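Local atomic coordinates of Na-K-Cl cotransporter (Methanosarcina acetivorans, PDB entry 3G40), a protein that probably takes part in the coupled transport of chloride and cations across the membrane, this chain being its cytoplasmic C-terminal domain. Residues K241-L252 against L264-A275. Sequence-based numbering, arbitrary orientation.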
loop_
_atom_site.group_PDB
_atom_site.type_symbol
_atom_site.label_atom_id
_atom_site.label_comp_id
_atom_site.label_asym_id
_atom_site.label_seq_id
_atom_site.Cartn_x
_atom_site.Cartn_y
_atom_site.Cartn_z
ATOM N N LYS A 241 -18.776 15.427 -4.305
ATOM C CA LYS A 241 -17.617 15.032 -3.511
ATOM C C LYS A 241 -18.070 14.287 -2.259
ATOM O O LYS A 241 -19.186 14.492 -1.781
ATOM C CB LYS A 241 -16.820 16.272 -3.104
ATOM C CG LYS A 241 -17.646 17.268 -2.305
ATOM C CD LYS A 241 -16.963 18.618 -2.164
ATOM C CE LYS A 241 -17.909 19.636 -1.523
ATOM N NZ LYS A 241 -17.263 20.957 -1.280
ATOM N N LEU A 242 -17.205 13.427 -1.728
ATOM C CA LEU A 242 -17.499 12.715 -0.488
ATOM C C LEU A 242 -16.663 13.276 0.662
ATOM O O LEU A 242 -15.575 13.798 0.440
ATOM C CB LEU A 242 -17.210 11.219 -0.651
ATOM C CG LEU A 242 -17.948 10.474 -1.763
ATOM C CD1 LEU A 242 -17.661 8.985 -1.677
ATOM C CD2 LEU A 242 -19.445 10.738 -1.679
ATOM N N PRO A 243 -17.176 13.184 1.896
ATOM C CA PRO A 243 -16.342 13.556 3.039
ATOM C C PRO A 243 -15.144 12.616 3.064
ATOM O O PRO A 243 -15.317 11.405 2.853
ATOM C CB PRO A 243 -17.241 13.274 4.245
ATOM C CG PRO A 243 -18.624 13.274 3.706
ATOM C CD PRO A 243 -18.534 12.780 2.299
ATOM N N PHE A 244 -13.955 13.150 3.321
ATOM C CA PHE A 244 -12.731 12.373 3.105
ATOM C C PHE A 244 -12.529 11.203 4.079
ATOM O O PHE A 244 -12.789 11.331 5.277
ATOM C CB PHE A 244 -11.488 13.256 3.130
ATOM C CG PHE A 244 -10.222 12.469 2.919
ATOM C CD1 PHE A 244 -9.817 12.127 1.639
ATOM C CD2 PHE A 244 -9.478 12.014 4.001
ATOM C CE1 PHE A 244 -8.665 11.370 1.433
ATOM C CE2 PHE A 244 -8.329 11.254 3.802
ATOM C CZ PHE A 244 -7.923 10.938 2.516
ATOM N N ALA A 245 -12.059 10.068 3.562
ATOM C CA ALA A 245 -11.625 8.940 4.406
ATOM C C ALA A 245 -10.520 8.129 3.712
ATOM O O ALA A 245 -10.414 8.158 2.498
ATOM C CB ALA A 245 -12.792 8.018 4.741
ATOM N N SER A 246 -9.712 7.404 4.487
ATOM C CA SER A 246 -8.750 6.439 3.925
ATOM C C SER A 246 -9.502 5.322 3.233
ATOM O O SER A 246 -9.081 4.789 2.190
ATOM C CB SER A 246 -7.890 5.835 5.042
ATOM O OG SER A 246 -7.271 6.854 5.834
ATOM N N LEU A 247 -10.623 4.954 3.828
ATOM C CA LEU A 247 -11.435 3.868 3.309
ATOM C C LEU A 247 -12.897 4.157 3.564
ATOM O O LEU A 247 -13.294 4.442 4.704
ATOM C CB LEU A 247 -11.076 2.550 3.996
ATOM C CG LEU A 247 -11.929 1.331 3.583
ATOM C CD1 LEU A 247 -11.618 0.865 2.154
ATOM C CD2 LEU A 247 -11.745 0.164 4.559
ATOM N N HIS A 248 -13.687 4.070 2.502
ATOM C CA HIS A 248 -15.141 4.148 2.598
ATOM C C HIS A 248 -15.715 2.732 2.549
ATOM O O HIS A 248 -15.421 1.973 1.622
ATOM C CB HIS A 248 -15.688 4.931 1.415
ATOM C CG HIS A 248 -15.221 6.350 1.367
ATOM N ND1 HIS A 248 -15.922 7.381 1.956
ATOM C CD2 HIS A 248 -14.126 6.914 0.805
ATOM C CE1 HIS A 248 -15.279 8.517 1.757
ATOM N NE2 HIS A 248 -14.187 8.263 1.057
ATOM N N ILE A 249 -16.517 2.383 3.552
ATOM C CA ILE A 249 -17.236 1.107 3.578
ATOM C C ILE A 249 -18.697 1.341 3.226
ATOM O O ILE A 249 -19.370 2.178 3.848
ATOM C CB ILE A 249 -17.136 0.447 4.976
ATOM C CG1 ILE A 249 -15.657 0.251 5.357
ATOM C CG2 ILE A 249 -17.923 -0.878 5.016
ATOM C CD1 ILE A 249 -15.439 -0.110 6.798
ATOM N N PHE A 250 -19.173 0.640 2.199
ATOM C CA PHE A 250 -20.572 0.698 1.782
ATOM C C PHE A 250 -21.192 -0.685 1.914
ATOM O O PHE A 250 -20.480 -1.685 2.002
ATOM C CB PHE A 250 -20.676 1.125 0.313
ATOM C CG PHE A 250 -20.180 2.521 0.043
ATOM C CD1 PHE A 250 -18.854 2.748 -0.300
ATOM C CD2 PHE A 250 -21.044 3.602 0.114
ATOM C CE1 PHE A 250 -18.396 4.039 -0.553
ATOM C CE2 PHE A 250 -20.589 4.902 -0.138
ATOM C CZ PHE A 250 -19.265 5.113 -0.465
ATOM N N SER A 251 -22.517 -0.750 1.915
ATOM C CA SER A 251 -23.185 -2.028 1.706
ATOM C C SER A 251 -23.188 -2.333 0.211
ATOM O O SER A 251 -23.234 -1.415 -0.610
ATOM C CB SER A 251 -24.604 -1.990 2.268
ATOM O OG SER A 251 -24.541 -1.939 3.679
ATOM N N LEU A 252 -23.091 -3.617 -0.132
ATOM C CA LEU A 252 -23.144 -4.086 -1.515
ATOM C C LEU A 252 -24.535 -4.652 -1.810
ATOM O O LEU A 252 -25.000 -5.570 -1.123
ATOM C CB LEU A 252 -22.067 -5.174 -1.751
ATOM C CG LEU A 252 -21.998 -5.875 -3.109
ATOM C CD1 LEU A 252 -21.766 -4.867 -4.215
ATOM C CD2 LEU A 252 -20.868 -6.924 -3.096
ATOM N N LEU A 264 -17.906 5.537 -7.304
ATOM C CA LEU A 264 -17.769 6.019 -5.936
ATOM C C LEU A 264 -16.296 6.127 -5.553
ATOM O O LEU A 264 -15.873 7.100 -4.922
ATOM C CB LEU A 264 -18.542 5.123 -4.958
ATOM C CG LEU A 264 -20.058 5.370 -4.895
ATOM C CD1 LEU A 264 -20.795 4.243 -4.164
ATOM C CD2 LEU A 264 -20.390 6.732 -4.270
ATOM N N MET A 265 -15.506 5.133 -5.956
ATOM C CA MET A 265 -14.099 5.135 -5.604
ATOM C C MET A 265 -13.370 6.287 -6.292
ATOM O O MET A 265 -12.538 6.954 -5.685
ATOM C CB MET A 265 -13.442 3.783 -5.935
ATOM C CG MET A 265 -11.949 3.787 -5.662
ATOM S SD MET A 265 -11.024 4.105 -7.171
ATOM C CE MET A 265 -11.210 2.516 -7.963
ATOM N N GLU A 266 -13.707 6.531 -7.553
ATOM C CA GLU A 266 -13.059 7.582 -8.329
ATOM C C GLU A 266 -13.401 8.961 -7.781
ATOM O O GLU A 266 -12.538 9.831 -7.697
ATOM C CB GLU A 266 -13.482 7.494 -9.791
ATOM C CG GLU A 266 -12.925 6.280 -10.510
ATOM C CD GLU A 266 -13.721 5.926 -11.749
ATOM O OE1 GLU A 266 -14.642 6.693 -12.108
ATOM O OE2 GLU A 266 -13.428 4.877 -12.360
ATOM N N LYS A 267 -14.665 9.146 -7.420
ATOM C CA LYS A 267 -15.144 10.407 -6.852
ATOM C C LYS A 267 -14.521 10.651 -5.478
ATOM O O LYS A 267 -14.121 11.767 -5.158
ATOM C CB LYS A 267 -16.670 10.384 -6.746
ATOM C CG LYS A 267 -17.274 11.617 -6.115
ATOM C CD LYS A 267 -18.705 11.352 -5.667
ATOM C CE LYS A 267 -19.600 10.951 -6.829
ATOM N NZ LYS A 267 -21.016 10.731 -6.402
ATOM N N ALA A 268 -14.435 9.590 -4.678
ATOM C CA ALA A 268 -13.833 9.662 -3.349
ATOM C C ALA A 268 -12.352 10.027 -3.384
ATOM O O ALA A 268 -11.850 10.714 -2.490
ATOM C CB ALA A 268 -14.018 8.334 -2.628
ATOM N N GLY A 269 -11.648 9.550 -4.408
ATOM C CA GLY A 269 -10.215 9.752 -4.489
ATOM C C GLY A 269 -9.504 8.873 -3.475
ATOM O O GLY A 269 -8.342 9.108 -3.139
ATOM N N SER A 270 -10.213 7.859 -2.983
ATOM C CA SER A 270 -9.644 6.916 -2.032
ATOM C C SER A 270 -10.353 5.561 -2.130
ATOM O O SER A 270 -11.360 5.431 -2.825
ATOM C CB SER A 270 -9.753 7.475 -0.620
ATOM O OG SER A 270 -11.106 7.603 -0.276
ATOM N N SER A 271 -9.856 4.564 -1.409
ATOM C CA SER A 271 -10.380 3.209 -1.559
ATOM C C SER A 271 -11.775 2.988 -0.970
ATOM O O SER A 271 -12.177 3.619 -0.000
ATOM C CB SER A 271 -9.402 2.175 -0.996
ATOM O OG SER A 271 -8.172 2.206 -1.697
ATOM N N CYS A 272 -12.500 2.071 -1.590
ATOM C CA CYS A 272 -13.844 1.713 -1.177
ATOM C C CYS A 272 -13.956 0.206 -1.036
ATOM O O CYS A 272 -13.357 -0.544 -1.807
ATOM C CB CYS A 272 -14.853 2.202 -2.215
ATOM S SG CYS A 272 -14.985 4.007 -2.318
ATOM N N ILE A 273 -14.716 -0.242 -0.046
ATOM C CA ILE A 273 -15.032 -1.655 0.058
ATOM C C ILE A 273 -16.543 -1.794 0.216
ATOM O O ILE A 273 -17.185 -0.963 0.869
ATOM C CB ILE A 273 -14.221 -2.356 1.191
ATOM C CG1 ILE A 273 -14.319 -3.887 1.082
ATOM C CG2 ILE A 273 -14.641 -1.850 2.563
ATOM C CD1 ILE A 273 -13.248 -4.632 1.894
ATOM N N PHE A 274 -17.111 -2.803 -0.443
ATOM C CA PHE A 274 -18.557 -2.994 -0.500
ATOM C C PHE A 274 -18.909 -4.345 0.090
ATOM O O PHE A 274 -18.377 -5.377 -0.329
ATOM C CB PHE A 274 -19.052 -2.887 -1.946
ATOM C CG PHE A 274 -18.665 -1.600 -2.610
ATOM C CD1 PHE A 274 -17.401 -1.446 -3.155
ATOM C CD2 PHE A 274 -19.556 -0.526 -2.655
ATOM C CE1 PHE A 274 -17.028 -0.246 -3.749
ATOM C CE2 PHE A 274 -19.197 0.672 -3.250
ATOM C CZ PHE A 274 -17.936 0.818 -3.797
ATOM N N ALA A 275 -19.789 -4.331 1.083
ATOM C CA ALA A 275 -20.076 -5.520 1.862
ATOM C C ALA A 275 -21.522 -6.001 1.729
ATOM O O ALA A 275 -22.466 -5.272 2.058
ATOM C CB ALA A 275 -19.724 -5.276 3.320
HETATM O O HOH W 1 -13.252 12.648 -0.565
HETATM O O HOH W 2 -14.530 13.457 -2.897
HETATM O O HOH W 3 -12.234 10.156 0.476
HETATM O O HOH W 4 -7.228 5.758 0.459
#
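His248 N donates to Ser271 O (3.0 Å), the first of the alternating backbone bonds that join strands 247-251 and 271-276 in parallel; Ile273 N to His248 O, Phe250 N to Ile273 O, Ala275 N to Phe250 O and Leu252 N to Ala275 O (2.8 Å) follow.

Apolar side chains divide between the two faces of the sheet. On one, Ile249 and Ile273 point the same way, and CG2 of Ile273, set between its own backbone N and carbonyl carbon, reaches CG1 of Ile249 at 3.6 Å; helix 179-192 covers Ile249. On the other, the Phe250 and Phe274 rings are nearly parallel (15°) but strongly offset, their centroids 5.3 Å apart. Leu264, from helix 258-268, places CD1 over the centre of the Phe250 ring, 4.1 Å from its centroid, a CH-pi contact, while Cys272 SG approaches the ring edge, 3.8 Å from Phe250 CE1.

Polar contacts gather where the helix ends and Gly269, with positive phi, turns the chain into the strand. Ser270 OG donates to Ala245 O (2.9 Å). A water in the plane of the imidazole accepts from Ala245 N, donates to Ser270 OG, bonds His248 NE2 and may also donate to Ala268 O. Leu242 CD1 and Ala245 CB lie on opposite faces of that ring, both offset toward the rim. His248 ND1 bonds to Trp161 NE1 of the adjoining strand, so both ring nitrogens are engaged and the ring's rotation is probably fixed.

This beta-alpha-beta unit thus combines an apolar helix-sheet interface with a hydrated polar cluster that ties the approach to its first strand to the end of its helix.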